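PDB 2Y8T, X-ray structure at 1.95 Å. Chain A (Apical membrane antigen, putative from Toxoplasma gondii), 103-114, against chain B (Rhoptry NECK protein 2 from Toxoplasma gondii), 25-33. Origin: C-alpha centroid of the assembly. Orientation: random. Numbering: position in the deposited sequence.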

ATOM      1  N   LEU A 103     -11.622  14.255   7.235  1.00 11.10           N
ATOM      2  CA  LEU A 103     -13.022  14.405   7.553  1.00 10.80           C
ATOM      3  C   LEU A 103     -13.183  15.230   8.823  1.00 12.71           C
ATOM      4  O   LEU A 103     -12.715  14.819   9.872  1.00 13.72           O
ATOM      5  CB  LEU A 103     -13.560  13.021   7.840  1.00 10.71           C
ATOM      6  CG  LEU A 103     -15.068  12.904   8.132  1.00 12.77           C
ATOM      7  CD1 LEU A 103     -16.013  13.433   7.052  1.00 11.38           C
ATOM      8  CD2 LEU A 103     -15.400  11.454   8.434  1.00 14.27           C
ATOM      9  N   ASN A 104     -13.919  16.334   8.759  1.00 12.80           N
ATOM     10  CA  ASN A 104     -14.017  17.204   9.916  1.00 14.66           C
ATOM     11  C   ASN A 104     -15.345  17.053  10.704  1.00 13.37           C
ATOM     12  O   ASN A 104     -15.736  17.948  11.435  1.00 14.32           O
ATOM     13  CB  ASN A 104     -13.779  18.670   9.483  1.00 14.03           C
ATOM     14  CG  ASN A 104     -14.914  19.221   8.662  1.00 21.41           C
ATOM     15  OD1 ASN A 104     -15.097  20.427   8.611  1.00 29.70           O
ATOM     16  ND2 ASN A 104     -15.673  18.355   8.008  1.00 14.74           N
ATOM     17  N   PHE A 105     -16.051  15.949  10.556  1.00 13.77           N
ATOM     18  CA  PHE A 105     -17.394  15.906  11.136  1.00 13.12           C
ATOM     19  C   PHE A 105     -17.328  15.680  12.662  1.00 14.48           C
ATOM     20  O   PHE A 105     -16.379  15.087  13.180  1.00 13.11           O
ATOM     21  CB  PHE A 105     -18.204  14.779  10.514  1.00 13.36           C
ATOM     22  CG  PHE A 105     -18.535  14.980   9.029  1.00 10.93           C
ATOM     23  CD1 PHE A 105     -18.058  16.073   8.312  1.00 12.71           C
ATOM     24  CD2 PHE A 105     -19.211  13.976   8.345  1.00 13.60           C
ATOM     25  CE1 PHE A 105     -18.383  16.258   6.923  1.00 12.21           C
ATOM     26  CE2 PHE A 105     -19.477  14.109   6.952  1.00 11.89           C
ATOM     27  CZ  PHE A 105     -19.040  15.277   6.252  1.00 13.61           C
ATOM     28  N   VAL A 106     -18.414  16.034  13.337  1.00 13.95           N
ATOM     29  CA  VAL A 106     -18.459  15.962  14.826  1.00 14.34           C
ATOM     30  C   VAL A 106     -19.810  15.397  15.269  1.00 14.39           C
ATOM     31  O   VAL A 106     -20.808  15.528  14.562  1.00 12.28           O
ATOM     32  CB  VAL A 106     -18.249  17.362  15.477  1.00 13.39           C
ATOM     33  CG1 VAL A 106     -16.859  17.937  15.195  1.00 14.54           C
ATOM     34  CG2 VAL A 106     -19.400  18.358  15.069  1.00 13.32           C
ATOM     35  N   THR A 107     -19.873  14.811  16.467  1.00 15.78           N
ATOM     36  CA  THR A 107     -21.165  14.421  17.023  1.00 16.42           C
ATOM     37  C   THR A 107     -21.881  15.736  17.457  1.00 17.46           C
ATOM     38  O   THR A 107     -21.257  16.778  17.448  1.00 15.13           O
ATOM     39  CB  THR A 107     -20.945  13.502  18.271  1.00 18.31           C
ATOM     40  OG1 THR A 107     -20.304  14.289  19.272  1.00 18.04           O
ATOM     41  CG2 THR A 107     -20.006  12.317  17.911  1.00 17.16           C
ATOM     42  N   PRO A 108     -23.147  15.663  17.915  1.00 18.35           N
ATOM     43  CA  PRO A 108     -23.844  16.858  18.456  1.00 21.25           C
ATOM     44  C   PRO A 108     -23.111  17.596  19.598  1.00 21.41           C
ATOM     45  O   PRO A 108     -23.123  18.822  19.622  1.00 25.51           O
ATOM     46  CB  PRO A 108     -25.170  16.271  18.946  1.00 21.78           C
ATOM     47  CG  PRO A 108     -25.421  15.112  17.933  1.00 21.11           C
ATOM     48  CD  PRO A 108     -24.056  14.519  17.755  1.00 18.94           C
ATOM     49  N   SER A 109     -22.410  16.872  20.466  1.00 23.17           N
ATOM     50  CA  SER A 109     -21.564  17.480  21.507  1.00 26.01           C
ATOM     51  C   SER A 109     -20.183  17.996  21.058  1.00 25.82           C
ATOM     52  O   SER A 109     -19.431  18.568  21.844  1.00 26.59           O
ATOM     53  CB  SER A 109     -21.385  16.509  22.668  1.00 27.55           C
ATOM     54  OG  SER A 109     -21.025  15.203  22.211  1.00 34.41           O
ATOM     55  N   GLY A 110     -19.863  17.857  19.775  1.00 24.00           N
ATOM     56  CA  GLY A 110     -18.604  18.353  19.274  1.00 22.00           C
ATOM     57  C   GLY A 110     -17.424  17.384  19.273  1.00 19.18           C
ATOM     58  O   GLY A 110     -16.314  17.804  19.029  1.00 19.80           O
ATOM     59  N   GLN A 111     -17.634  16.100  19.531  1.00 20.00           N
ATOM     60  CA  GLN A 111     -16.511  15.154  19.475  1.00 17.93           C
ATOM     61  C   GLN A 111     -16.171  14.883  17.987  1.00 17.63           C
ATOM     62  O   GLN A 111     -17.035  14.481  17.215  1.00 16.57           O
ATOM     63  CB  GLN A 111     -16.883  13.843  20.194  1.00 18.24           C
ATOM     64  CG  GLN A 111     -15.758  12.812  20.310  0.60 17.94           C
ATOM     65  CD  GLN A 111     -16.168  11.655  21.188  0.60 19.05           C
ATOM     66  OE1 GLN A 111     -17.329  11.564  21.603  0.60 21.65           O
ATOM     67  NE2 GLN A 111     -15.224  10.775  21.498  0.60 18.13           N
ATOM     68  N   ARG A 112     -14.912  15.067  17.596  1.00 18.63           N
ATOM     69  CA  ARG A 112     -14.483  14.772  16.204  1.00 17.27           C
ATOM     70  C   ARG A 112     -14.403  13.285  15.909  1.00 16.45           C
ATOM     71  O   ARG A 112     -13.935  12.513  16.733  1.00 15.18           O
ATOM     72  CB  ARG A 112     -13.089  15.324  15.970  1.00 17.12           C
ATOM     73  CG  ARG A 112     -12.945  16.841  15.851  1.00 22.74           C
ATOM     74  CD  ARG A 112     -11.469  17.016  15.531  1.00 22.39           C
ATOM     75  NE  ARG A 112     -11.257  18.267  14.903  1.00 31.79           N
ATOM     76  CZ  ARG A 112     -11.105  18.444  13.611  1.00 28.84           C
ATOM     77  NH1 ARG A 112     -11.008  17.419  12.784  1.00 27.89           N
ATOM     78  NH2 ARG A 112     -10.959  19.674  13.184  1.00 33.17           N
ATOM     79  N   ILE A 113     -14.912  12.875  14.750  1.00 15.54           N
ATOM     80  CA  ILE A 113     -14.620  11.545  14.255  1.00 14.82           C
ATOM     81  C   ILE A 113     -13.141  11.433  13.805  1.00 15.32           C
ATOM     82  O   ILE A 113     -12.580  10.326  13.770  1.00 15.68           O
ATOM     83  CB  ILE A 113     -15.552  11.162  13.105  1.00 13.80           C
ATOM     84  CG1 ILE A 113     -15.364   9.678  12.773  1.00 16.19           C
ATOM     85  CG2 ILE A 113     -15.319  12.119  11.897  1.00 16.09           C
ATOM     86  CD1 ILE A 113     -16.546   9.041  11.965  1.00 11.06           C
ATOM     87  N   SER A 114     -12.486  12.544  13.450  1.00 12.74           N
ATOM     88  CA  SER A 114     -11.169  12.358  12.819  1.00 13.86           C
ATOM     89  C   SER A 114     -10.272  13.592  12.949  1.00 12.38           C
ATOM     90  O   SER A 114     -10.720  14.686  12.666  1.00 15.78           O
ATOM     91  CB  SER A 114     -11.387  11.936  11.349  1.00 10.20           C
ATOM     92  OG  SER A 114     -10.156  11.848  10.693  1.00 12.59           O
TER
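Chain B, residues 25-33: VTCAPQAIA

Chain B lies along chain A as a short antiparallel partner, held by one two-way backbone bridge between Val106(A) and Cys27(B) and flanked by apolar packing around Phe105(A). The bridge is a hydrogen-bonded pair: Val106(A) N donates to Cys27(B) O at 2.9 Å, and Cys27(B) N donates to Val106(A) O at 2.9 Å, with angles at hydrogen of 165° and 163°, so both bonds are close to straight. The two CA atoms of this pair, Val106(A) CA and Cys27(B) CA, are 5.4 Å apart. Because the chains run in opposite directions, the register continues outward on both sides of the bridge: Phe105(A) CA is 4.4 Å from Ala28(B) CA, and Thr107(A) CA is 4.4 Å from Thr26(B) CA. Two CA-H...O contacts accompany the pairing, Phe105(A) CA to Cys27(B) O at 3.4 Å and Thr26(B) CA to Val106(A) O at 3.3 Å.

Residues 25-27 of chain B are the end of a strand that begins earlier in the chain; from Ala28(B) onward the backbone is loop or turn. Chain A has no regular strand here, yet it folds back on itself through a type I turn from Thr107(A) to Gly110(A), closed by the hydrogen bond from Gly110(A) N to Thr107(A) O at 2.9 Å. Thr107(A) N donates a hydrogen bond to Gln111(A) O at 3.0 Å, and Ile113(A) N one to Phe105(A) O at 3.1 Å, so the segment that receives chain B is braced from within its own chain.

Phe105(A), its CB directed toward chain B, is the main apolar contact. Ala28(B) N lies over one face of the ring, 3.5 Å from Phe105(A) CD1, while Ala28(B) CB approaches Phe105(A) CE1 to 3.6 Å. Ile32(B) returns to the edge of the ring, with its CG1 4.4 Å from Phe105(A) CE1, and its CD1 reaches Asn104(A) ND2 at 3.4 Å. Thr26(B), the residue of chain B most covered by this stretch, places its CG2 3.4 Å from Phe105(A) CB and 3.9 Å from Ile113(A) CD1.

The CB atoms of Val106(A) and Cys27(B) both point away from the opposing stretch, leaving their pairing to the backbone. Even so, Val106(A) CG2 comes within 4.0 Å of Pro29(B) CB, and Pro29(B) CD lies 3.7 Å from Asn104(A) O. Gln30(B) and Ala31(B) then make no contact with this stretch before Ile32(B) comes back to it.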

ATOM      1  N   VAL B  25     -23.968   9.124  14.782  1.00 14.37           N
ATOM      2  CA  VAL B  25     -24.013  10.031  13.636  1.00 16.14           C
ATOM      3  C   VAL B  25     -23.104  11.214  13.870  1.00 16.09           C
ATOM      4  O   VAL B  25     -23.062  11.792  14.955  1.00 16.21           O
ATOM      5  CB  VAL B  25     -25.463  10.495  13.326  1.00 17.06           C
ATOM      6  CG1 VAL B  25     -25.489  11.656  12.215  1.00 15.66           C
ATOM      7  CG2 VAL B  25     -26.291   9.295  12.915  1.00 15.89           C
ATOM      8  N   THR B  26     -22.394  11.635  12.825  1.00 15.48           N
ATOM      9  CA  THR B  26     -21.440  12.692  12.968  1.00 13.19           C
ATOM     10  C   THR B  26     -21.629  13.575  11.684  1.00 15.09           C
ATOM     11  O   THR B  26     -21.851  13.046  10.591  1.00 16.00           O
ATOM     12  CB  THR B  26     -20.092  11.943  13.057  1.00 16.08           C
ATOM     13  OG1 THR B  26     -19.444  11.944  14.342  1.00 23.07           O
ATOM     14  CG2 THR B  26     -19.288  11.877  11.861  1.00  7.80           C
ATOM     15  N   CYS B  27     -21.616  14.888  11.830  1.00 13.72           N
ATOM     16  CA  CYS B  27     -22.006  15.769  10.714  1.00 15.24           C
ATOM     17  C   CYS B  27     -21.052  16.928  10.650  1.00 14.28           C
ATOM     18  O   CYS B  27     -20.457  17.254  11.609  1.00 14.22           O
ATOM     19  CB  CYS B  27     -23.445  16.287  10.902  1.00 15.17           C
ATOM     20  SG  CYS B  27     -24.719  14.992  10.865  1.00 18.63           S
ATOM     21  N   ALA B  28     -20.934  17.569   9.496  1.00 15.31           N
ATOM     22  CA  ALA B  28     -20.176  18.799   9.397  1.00 16.19           C
ATOM     23  C   ALA B  28     -20.840  19.897  10.242  1.00 15.93           C
ATOM     24  O   ALA B  28     -22.001  20.225   9.977  1.00 15.08           O
ATOM     25  CB  ALA B  28     -20.164  19.226   7.964  1.00 14.28           C
ATOM     26  N   PRO B  29     -20.076  20.553  11.134  1.00 17.51           N
ATOM     27  CA  PRO B  29     -20.626  21.663  11.955  1.00 20.16           C
ATOM     28  C   PRO B  29     -20.794  23.007  11.191  1.00 22.11           C
ATOM     29  O   PRO B  29     -21.435  23.949  11.713  1.00 23.08           O
ATOM     30  CB  PRO B  29     -19.595  21.804  13.064  1.00 19.93           C
ATOM     31  CG  PRO B  29     -18.279  21.363  12.411  1.00 20.74           C
ATOM     32  CD  PRO B  29     -18.670  20.266  11.469  1.00 18.21           C
ATOM     33  N   GLN B  30     -20.242  23.083   9.978  1.00 21.86           N
ATOM     34  CA  GLN B  30     -20.377  24.263   9.053  1.00 24.49           C
ATOM     35  C   GLN B  30     -20.343  23.776   7.626  1.00 24.40           C
ATOM     36  O   GLN B  30     -19.803  22.690   7.368  1.00 24.63           O
ATOM     37  CB  GLN B  30     -19.213  25.249   9.175  1.00 25.02           C
ATOM     38  CG  GLN B  30     -18.792  25.584  10.576  1.00 32.46           C
ATOM     39  CD  GLN B  30     -17.728  26.666  10.574  1.00 38.88           C
ATOM     40  OE1 GLN B  30     -18.000  27.844  10.287  1.00 42.94           O
ATOM     41  NE2 GLN B  30     -16.499  26.267  10.846  1.00 39.11           N
ATOM     42  N   ALA B  31     -20.885  24.560   6.692  1.00 22.95           N
ATOM     43  CA  ALA B  31     -20.957  24.102   5.298  1.00 23.76           C
ATOM     44  C   ALA B  31     -19.546  23.832   4.771  1.00 21.71           C
ATOM     45  O   ALA B  31     -18.642  24.645   4.963  1.00 20.03           O
ATOM     46  CB  ALA B  31     -21.675  25.104   4.404  1.00 23.38           C
ATOM     47  N   ILE B  32     -19.369  22.678   4.147  1.00 21.34           N
ATOM     48  CA  ILE B  32     -18.063  22.308   3.573  1.00 22.23           C
ATOM     49  C   ILE B  32     -17.984  23.040   2.229  1.00 22.15           C
ATOM     50  O   ILE B  32     -18.999  23.210   1.574  1.00 22.65           O
ATOM     51  CB  ILE B  32     -17.995  20.768   3.311  1.00 23.49           C
ATOM     52  CG1 ILE B  32     -18.072  19.967   4.632  1.00 25.18           C
ATOM     53  CG2 ILE B  32     -16.660  20.372   2.657  1.00 22.81           C
ATOM     54  CD1 ILE B  32     -16.966  20.396   5.619  1.00 26.35           C
ATOM     55  N   ALA B  33     -16.816  23.501   1.822  1.00 22.27           N
ATOM     56  CA  ALA B  33     -16.676  24.061   0.470  1.00 24.72           C
ATOM     57  C   ALA B  33     -17.346  23.150  -0.585  1.00 27.00           C
ATOM     58  O   ALA B  33     -17.182  21.899  -0.602  1.00 24.96           O
ATOM     59  CB  ALA B  33     -15.215  24.298   0.142  1.00 21.91           C
TER